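Local coordinates for Ice-binding protein isoform1a (Antarctomyces psychrotrophicus, PDB 7BWX), which probably binds the prism planes of ice through a right-handed beta-solenoid and so acts as an antifreeze protein, at residues Ala82-Thr96 / Val101-Thr115. The protein carries 1 engineered substitution. Numbering follows the deposited sequence.
Sequences ATVDQAGTATLGGNT and VYKYDSAVGLDGVLT. With SO4 (sulfate ion), chain G; SO4 (sulfate ion), chain H.
Residues 82-96 stack on residues 101-115 as successive coils at one end of the right-handed beta-solenoid, joined by backbone hydrogen bonds between short parallel strands, with loops between them, and by a packed interior. Lys103 N bonds Val84 O at 2.9 Å, and Thr115 N bonds Asn95 O at 3.0 Å. Between these pairs, Gly109 N donates to Ala90 O and Gly109 O accepts from Leu92 N. Inside the coil, Gln86 lies alongside Tyr104. Its CB sits over one ring face, 3.6 Å from the centroid, a CH-pi contact. The Gln86 chain bends at chi2 (-74°), which carries NE2 back to Tyr104 OH at 3.2 Å. That hydroxyl also meets water 2, which donates to Thr91 O. Leu92 CD2 packs obliquely on the ring, 3.5 Å from Tyr104 CZ, while its CD1 meets Val108 CG2. With an alanine at Tyr104, Gln86 NE2 would probably lose this acceptor and a gap would open beside Leu92 CD2. On the other face of the strand, Lys103 NZ makes salt bridges to Asp85 OD1 and Asp105 OD1, each at 3.1 Å. Ala87 N reaches Asp85 OD1 from the opposite face, closing an Asx turn. Phe97 of strand 96-97 touches Gln86, Tyr104 and Leu114, and strand 126-130 continues the stack beyond strand 100-104.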
ATOM      1  N   ALA A  82       6.753 -18.324   2.133  1.00 21.42           N
ATOM      2  CA  ALA A  82       7.796 -17.443   1.574  1.00 23.52           C
ATOM      3  C   ALA A  82       8.587 -18.244   0.534  1.00 28.05           C
ATOM      4  O   ALA A  82       8.690 -19.472   0.688  1.00 25.57           O
ATOM      5  CB  ALA A  82       8.659 -16.879   2.666  1.00 24.20           C
ATOM      6  N   THR A  83       8.959 -17.611  -0.574  1.00 24.71           N
ATOM      7  CA  THR A  83       9.894 -18.177  -1.563  1.00 25.42           C
ATOM      8  C   THR A  83      11.287 -17.656  -1.243  1.00 27.93           C
ATOM      9  O   THR A  83      12.226 -18.300  -1.682  1.00 26.92           O
ATOM     10  CB  THR A  83       9.491 -17.831  -2.996  1.00 26.22           C
ATOM     11  OG1 THR A  83       9.548 -16.408  -3.150  1.00 22.60           O
ATOM     12  CG2 THR A  83       8.131 -18.401  -3.330  1.00 26.83           C
ATOM     13  N   VAL A  84      11.410 -16.519  -0.553  1.00 25.03           N
ATOM     14  CA  VAL A  84      12.716 -15.949  -0.134  1.00 24.17           C
ATOM     15  C   VAL A  84      12.611 -15.537   1.324  1.00 25.20           C
ATOM     16  O   VAL A  84      11.794 -14.624   1.659  1.00 23.15           O
ATOM     17  CB  VAL A  84      13.127 -14.747  -1.000  1.00 25.05           C
ATOM     18  CG1 VAL A  84      14.444 -14.159  -0.542  1.00 26.05           C
ATOM     19  CG2 VAL A  84      13.147 -15.064  -2.486  1.00 27.06           C
ATOM     20  N   ASP A  85      13.441 -16.125   2.170  1.00 23.38           N
ATOM     21  CA  ASP A  85      13.498 -15.771   3.597  1.00 25.33           C
ATOM     22  C   ASP A  85      14.610 -14.747   3.794  1.00 27.25           C
ATOM     23  O   ASP A  85      15.766 -15.141   3.631  1.00 27.97           O
ATOM     24  CB  ASP A  85      13.685 -17.035   4.434  1.00 32.25           C
ATOM     25  CG  ASP A  85      13.729 -16.802   5.930  1.00 36.63           C
ATOM     26  OD1 ASP A  85      13.605 -15.652   6.369  1.00 35.46           O
ATOM     27  OD2 ASP A  85      13.897 -17.796   6.649  1.00 45.80           O
ATOM     28  N   GLN A  86      14.272 -13.501   4.156  1.00 21.92           N
ATOM     29  CA  GLN A  86      15.227 -12.378   4.309  1.00 22.65           C
ATOM     30  C   GLN A  86      15.534 -12.253   5.784  1.00 22.77           C
ATOM     31  O   GLN A  86      16.348 -11.399   6.153  1.00 23.89           O
ATOM     32  CB  GLN A  86      14.704 -11.072   3.708  1.00 23.02           C
ATOM     33  CG  GLN A  86      14.320 -11.142   2.249  1.00 23.55           C
ATOM     34  CD  GLN A  86      15.500 -11.199   1.309  1.00 30.32           C
ATOM     35  OE1 GLN A  86      16.349 -12.078   1.458  1.00 28.00           O
ATOM     36  NE2 GLN A  86      15.500 -10.337   0.291  1.00 24.48           N
ATOM     37  N   ALA A  87      14.908 -13.100   6.606  1.00 26.08           N
ATOM     38  CA  ALA A  87      15.148 -13.141   8.060  1.00 24.53           C
ATOM     39  C   ALA A  87      15.253 -11.711   8.621  1.00 24.64           C
ATOM     40  O   ALA A  87      14.271 -10.981   8.493  1.00 24.22           O
ATOM     41  CB  ALA A  87      16.356 -14.013   8.327  1.00 27.20           C
ATOM     42  N   GLY A  88      16.338 -11.320   9.293  1.00 21.59           N
ATOM     43  CA  GLY A  88      16.443 -10.039  10.017  1.00 22.51           C
ATOM     44  C   GLY A  88      16.931  -8.889   9.115  1.00 21.19           C
ATOM     45  O   GLY A  88      17.288  -7.822   9.672  1.00 23.42           O
ATOM     46  N   THR A  89      17.015  -9.064   7.785  1.00 21.90           N
ATOM     47  CA  THR A  89      17.416  -7.948   6.850  1.00 22.52           C
ATOM     48  C   THR A  89      16.557  -6.706   7.120  1.00 21.39           C
ATOM     49  O   THR A  89      15.349  -6.837   7.148  1.00 20.06           O
ATOM     50  CB  THR A  89      17.237  -8.324   5.380  1.00 25.25           C
ATOM     51  OG1 THR A  89      18.007  -9.508   5.180  1.00 25.48           O
ATOM     52  CG2 THR A  89      17.644  -7.234   4.411  1.00 24.34           C
ATOM     53  N   ALA A  90      17.174  -5.568   7.372  1.00 19.69           N
ATOM     54  CA  ALA A  90      16.505  -4.313   7.769  1.00 21.91           C
ATOM     55  C   ALA A  90      16.349  -3.376   6.547  1.00 21.32           C
ATOM     56  O   ALA A  90      15.603  -2.421   6.644  1.00 22.49           O
ATOM     57  CB  ALA A  90      17.292  -3.661   8.877  1.00 21.37           C
ATOM     58  N   THR A  91      17.037  -3.596   5.432  1.00 21.81           N
ATOM     59  CA  THR A  91      17.024  -2.622   4.308  1.00 23.13           C
ATOM     60  C   THR A  91      16.474  -3.253   3.026  1.00 22.76           C
ATOM     61  O   THR A  91      16.781  -4.419   2.690  1.00 24.20           O
ATOM     62  CB  THR A  91      18.413  -2.024   4.033  1.00 27.04           C
ATOM     63  OG1 THR A  91      19.212  -3.142   3.646  1.00 28.14           O
ATOM     64  CG2 THR A  91      19.003  -1.278   5.205  1.00 29.23           C
ATOM     65  N   LEU A  92      15.687  -2.469   2.292  1.00 21.65           N
ATOM     66  CA  LEU A  92      15.098  -2.848   0.989  1.00 21.20           C
ATOM     67  C   LEU A  92      15.810  -2.122  -0.148  1.00 21.38           C
ATOM     68  O   LEU A  92      15.795  -2.647  -1.265  1.00 24.25           O
ATOM     69  CB  LEU A  92      13.620  -2.462   0.995  1.00 24.03           C
ATOM     70  CG  LEU A  92      12.738  -3.259   1.948  1.00 25.02           C
ATOM     71  CD1 LEU A  92      11.351  -2.633   2.050  1.00 27.23           C
ATOM     72  CD2 LEU A  92      12.591  -4.683   1.463  1.00 29.45           C
ATOM     73  N   GLY A  93      16.380  -0.964   0.120  1.00 22.20           N
ATOM     74  CA  GLY A  93      16.918  -0.070  -0.913  1.00 26.70           C
ATOM     75  C   GLY A  93      18.161  -0.654  -1.548  1.00 29.96           C
ATOM     76  O   GLY A  93      18.864  -1.401  -0.850  1.00 27.57           O
ATOM     77  N   GLY A  94      18.366  -0.380  -2.835  1.00 25.97           N
ATOM     78  CA  GLY A  94      19.519  -0.861  -3.599  1.00 28.09           C
ATOM     79  C   GLY A  94      19.362  -2.293  -4.044  1.00 28.86           C
ATOM     80  O   GLY A  94      20.335  -2.864  -4.428  1.00 32.80           O
ATOM     81  N   ASN A  95      18.174  -2.868  -4.009  1.00 24.02           N
ATOM     82  CA  ASN A  95      17.938  -4.259  -4.427  1.00 22.94           C
ATOM     83  C   ASN A  95      17.104  -4.262  -5.706  1.00 23.89           C
ATOM     84  O   ASN A  95      16.324  -3.299  -5.961  1.00 24.50           O
ATOM     85  CB  ASN A  95      17.250  -5.045  -3.305  1.00 25.81           C
ATOM     86  CG  ASN A  95      18.152  -5.261  -2.108  1.00 31.16           C
ATOM     87  OD1 ASN A  95      19.152  -5.947  -2.250  1.00 34.28           O
ATOM     88  ND2 ASN A  95      17.834  -4.704  -0.944  1.00 27.05           N
ATOM     89  N   THR A  96      17.265  -5.320  -6.476  1.00 21.95           N
ATOM     90  CA  THR A  96      16.417  -5.672  -7.613  1.00 23.53           C
ATOM     91  C   THR A  96      15.790  -7.004  -7.261  1.00 25.75           C
ATOM     92  O   THR A  96      16.552  -7.951  -7.075  1.00 25.93           O
ATOM     93  CB  THR A  96      17.253  -5.722  -8.901  1.00 26.84           C
ATOM     94  OG1 THR A  96      17.746  -4.390  -9.083  1.00 26.60           O
ATOM     95  CG2 THR A  96      16.457  -6.181 -10.108  1.00 28.49           C
ATOM     96  N   VAL A 101       7.501 -14.284  -2.785  1.00 19.95           N
ATOM     97  CA  VAL A 101       6.982 -13.984  -1.434  1.00 18.99           C
ATOM     98  C   VAL A 101       8.211 -13.832  -0.562  1.00 19.01           C
ATOM     99  O   VAL A 101       8.926 -14.857  -0.298  1.00 20.71           O
ATOM    100  CB  VAL A 101       6.009 -15.095  -0.992  1.00 18.26           C
ATOM    101  CG1 VAL A 101       5.338 -14.792   0.347  1.00 19.22           C
ATOM    102  CG2 VAL A 101       4.979 -15.340  -2.073  1.00 18.96           C
ATOM    103  N   TYR A 102       8.498 -12.608  -0.155  1.00 17.51           N
ATOM    104  CA  TYR A 102       9.716 -12.240   0.603  1.00 19.19           C
ATOM    105  C   TYR A 102       9.328 -12.046   2.066  1.00 21.82           C
ATOM    106  O   TYR A 102       8.473 -11.153   2.374  1.00 19.08           O
ATOM    107  CB  TYR A 102      10.308 -10.944   0.047  1.00 20.35           C
ATOM    108  CG  TYR A 102      10.879 -11.092  -1.338  1.00 21.28           C
ATOM    109  CD1 TYR A 102      10.090 -11.084  -2.464  1.00 21.84           C
ATOM    110  CD2 TYR A 102      12.246 -11.234  -1.522  1.00 23.82           C
ATOM    111  CE1 TYR A 102      10.630 -11.217  -3.736  1.00 22.23           C
ATOM    112  CE2 TYR A 102      12.796 -11.453  -2.770  1.00 22.63           C
ATOM    113  CZ  TYR A 102      11.993 -11.416  -3.882  1.00 25.02           C
ATOM    114  OH  TYR A 102      12.554 -11.617  -5.112  1.00 25.37           O
ATOM    115  N   LYS A 103       9.913 -12.853   2.946  1.00 20.27           N
ATOM    116  CA  LYS A 103       9.647 -12.802   4.401  1.00 21.08           C
ATOM    117  C   LYS A 103      10.701 -11.958   5.086  1.00 19.53           C
ATOM    118  O   LYS A 103      11.932 -12.301   5.037  1.00 19.94           O
ATOM    119  CB  LYS A 103       9.562 -14.230   4.953  1.00 24.80           C
ATOM    120  CG  LYS A 103       9.475 -14.358   6.466  1.00 31.77           C
ATOM    121  CD  LYS A 103       9.124 -15.783   6.920  1.00 38.55           C
ATOM    122  CE  LYS A 103      10.326 -16.674   7.108  1.00 47.43           C
ATOM    123  NZ  LYS A 103      11.167 -16.215   8.246  1.00 51.00           N
ATOM    124  N   TYR A 104      10.258 -10.935   5.800  1.00 17.28           N
ATOM    125  CA  TYR A 104      11.095 -10.100   6.676  1.00 17.24           C
ATOM    126  C   TYR A 104      10.584 -10.208   8.103  1.00 19.93           C
ATOM    127  O   TYR A 104       9.383  -9.842   8.363  1.00 19.71           O
ATOM    128  CB  TYR A 104      11.104  -8.647   6.203  1.00 18.70           C
ATOM    129  CG  TYR A 104      11.810  -8.426   4.884  1.00 19.33           C
ATOM    130  CD1 TYR A 104      11.184  -8.676   3.678  1.00 18.92           C
ATOM    131  CD2 TYR A 104      13.110  -7.961   4.850  1.00 19.81           C
ATOM    132  CE1 TYR A 104      11.817  -8.485   2.460  1.00 20.69           C
ATOM    133  CE2 TYR A 104      13.759  -7.742   3.642  1.00 21.11           C
ATOM    134  CZ  TYR A 104      13.122  -8.020   2.447  1.00 21.27           C
ATOM    135  OH  TYR A 104      13.776  -7.773   1.277  1.00 20.56           O
ATOM    136  N   ASP A 105      11.465 -10.582   9.040  1.00 19.56           N
ATOM    137  CA  ASP A 105      11.054 -10.843  10.436  1.00 22.56           C
ATOM    138  C   ASP A 105      11.058  -9.585  11.275  1.00 21.88           C
ATOM    139  O   ASP A 105      10.531  -9.640  12.380  1.00 21.64           O
ATOM    140  CB  ASP A 105      11.983 -11.822  11.138  1.00 26.98           C
ATOM    141  CG  ASP A 105      12.135 -13.127  10.406  1.00 32.49           C
ATOM    142  OD1 ASP A 105      11.137 -13.587   9.802  1.00 34.20           O
ATOM    143  OD2 ASP A 105      13.268 -13.683  10.473  1.00 42.11           O
ATOM    144  N   SER A 106      11.657  -8.488  10.839  1.00 19.79           N
ATOM    145  CA  SER A 106      11.723  -7.312  11.720  1.00 22.60           C
ATOM    146  C   SER A 106      11.466  -6.024  10.912  1.00 18.14           C
ATOM    147  O   SER A 106      11.134  -6.140   9.732  1.00 18.96           O
ATOM    148  CB  SER A 106      13.049  -7.384  12.458  1.00 30.36           C
ATOM    149  OG  SER A 106      14.118  -7.206  11.549  1.00 39.03           O
ATOM    150  N   ALA A 107      11.621  -4.883  11.545  1.00 18.67           N
ATOM    151  CA  ALA A 107      11.376  -3.549  10.984  1.00 19.18           C
ATOM    152  C   ALA A 107      12.235  -3.376   9.728  1.00 20.77           C
ATOM    153  O   ALA A 107      13.432  -3.771   9.745  1.00 19.63           O
ATOM    154  CB  ALA A 107      11.663  -2.502  12.012  1.00 20.56           C
ATOM    155  N   VAL A 108      11.624  -2.919   8.635  1.00 17.61           N
ATOM    156  CA  VAL A 108      12.357  -2.689   7.365  1.00 19.91           C
ATOM    157  C   VAL A 108      12.227  -1.228   6.971  1.00 19.61           C
ATOM    158  O   VAL A 108      11.186  -0.584   7.250  1.00 17.54           O
ATOM    159  CB  VAL A 108      11.909  -3.610   6.224  1.00 22.89           C
ATOM    160  CG1 VAL A 108      12.006  -5.073   6.607  1.00 25.14           C
ATOM    161  CG2 VAL A 108      10.511  -3.290   5.763  1.00 28.10           C
ATOM    162  N   GLY A 109      13.277  -0.749   6.322  1.00 20.40           N
ATOM    163  CA  GLY A 109      13.401   0.600   5.770  1.00 18.96           C
ATOM    164  C   GLY A 109      13.709   0.524   4.304  1.00 18.62           C
ATOM    165  O   GLY A 109      14.333  -0.452   3.868  1.00 18.47           O
ATOM    166  N   LEU A 110      13.293   1.544   3.563  1.00 20.16           N
ATOM    167  CA  LEU A 110      13.626   1.709   2.134  1.00 20.55           C
ATOM    168  C   LEU A 110      14.207   3.104   1.977  1.00 20.81           C
ATOM    169  O   LEU A 110      13.481   4.095   2.023  1.00 19.97           O
ATOM    170  CB  LEU A 110      12.400   1.463   1.268  1.00 22.08           C
ATOM    171  CG  LEU A 110      12.461   1.902  -0.201  1.00 26.05           C
ATOM    172  CD1 LEU A 110      13.756   1.514  -0.858  1.00 26.21           C
ATOM    173  CD2 LEU A 110      11.276   1.262  -0.914  1.00 28.42           C
ATOM    174  N   ASP A 111      15.526   3.144   1.848  1.00 21.48           N
ATOM    175  CA  ASP A 111      16.304   4.357   1.552  1.00 23.02           C
ATOM    176  C   ASP A 111      16.925   4.120   0.178  1.00 24.22           C
ATOM    177  O   ASP A 111      17.557   3.078  -0.000  1.00 26.27           O
ATOM    178  CB  ASP A 111      17.329   4.556   2.662  1.00 26.11           C
ATOM    179  CG  ASP A 111      18.034   5.887   2.604  1.00 31.16           C
ATOM    180  OD1 ASP A 111      17.499   6.834   1.983  1.00 29.66           O
ATOM    181  OD2 ASP A 111      19.063   5.983   3.254  1.00 36.60           O
ATOM    182  N   GLY A 112      16.680   5.001  -0.777  1.00 21.79           N
ATOM    183  CA  GLY A 112      17.173   4.850  -2.155  1.00 20.22           C
ATOM    184  C   GLY A 112      16.121   4.248  -3.044  1.00 19.80           C
ATOM    185  O   GLY A 112      14.965   4.660  -2.949  1.00 20.62           O
ATOM    186  N   VAL A 113      16.486   3.300  -3.873  1.00 17.78           N
ATOM    187  CA  VAL A 113      15.595   2.816  -4.938  1.00 19.08           C
ATOM    188  C   VAL A 113      15.483   1.314  -4.799  1.00 20.51           C
ATOM    189  O   VAL A 113      16.514   0.639  -4.701  1.00 20.56           O
ATOM    190  CB  VAL A 113      16.106   3.219  -6.340  1.00 19.59           C
ATOM    191  CG1 VAL A 113      15.240   2.630  -7.441  1.00 20.67           C
ATOM    192  CG2 VAL A 113      16.210   4.711  -6.459  1.00 19.56           C
ATOM    193  N   LEU A 114      14.264   0.818  -4.901  1.00 18.43           N
ATOM    194  CA  LEU A 114      13.994  -0.617  -5.023  1.00 18.39           C
ATOM    195  C   LEU A 114      13.434  -0.883  -6.411  1.00 18.19           C
ATOM    196  O   LEU A 114      12.471  -0.225  -6.810  1.00 18.31           O
ATOM    197  CB  LEU A 114      13.034  -1.029  -3.886  1.00 21.02           C
ATOM    198  CG  LEU A 114      12.407  -2.430  -4.001  1.00 22.86           C
ATOM    199  CD1 LEU A 114      13.487  -3.509  -4.003  1.00 25.93           C
ATOM    200  CD2 LEU A 114      11.502  -2.676  -2.816  1.00 25.45           C
ATOM    201  N   THR A 115      13.976  -1.887  -7.083  1.00 18.63           N
ATOM    202  CA  THR A 115      13.589  -2.272  -8.442  1.00 18.03           C
ATOM    203  C   THR A 115      12.859  -3.591  -8.372  1.00 18.12           C
ATOM    204  O   THR A 115      13.398  -4.515  -7.819  1.00 21.61           O
ATOM    205  CB  THR A 115      14.809  -2.322  -9.364  1.00 19.01           C
ATOM    206  OG1 THR A 115      15.452  -1.044  -9.328  1.00 19.78           O
ATOM    207  CG2 THR A 115      14.368  -2.639 -10.765  1.00 20.58           C
TER
HETATM  208  S   SO4 G 301      20.695  -5.113   6.529  1.00 57.33           S
HETATM  209  O1  SO4 G 301      20.104  -5.660   7.744  1.00 49.14           O
HETATM  210  O2  SO4 G 301      21.311  -3.853   6.848  1.00 56.64           O
HETATM  211  O3  SO4 G 301      19.687  -4.918   5.507  1.00 57.03           O
HETATM  212  O4  SO4 G 301      21.670  -6.038   6.002  1.00 68.67           O
HETATM  213  S   SO4 H 302      11.074  -4.578  15.317  1.00 55.85           S
HETATM  214  O1  SO4 H 302       9.844  -3.943  14.817  1.00 42.72           O
HETATM  215  O2  SO4 H 302      11.939  -3.561  15.863  1.00 56.61           O
HETATM  216  O3  SO4 H 302      10.711  -5.544  16.341  1.00 61.84           O
HETATM  217  O4  SO4 H 302      11.819  -5.273  14.259  1.00 45.84           O
HETATM  218  O   HOH W   1      13.717  -8.272   8.762  1.00 21.64           O
HETATM  219  O   HOH W   2      16.095  -6.717   1.314  1.00 19.36           O
HETATM  220  O   HOH W   3      17.017   0.728   2.383  1.00 19.61           O
HETATM  221  O   HOH W   4      17.274  -0.642  -7.234  1.00 25.82           O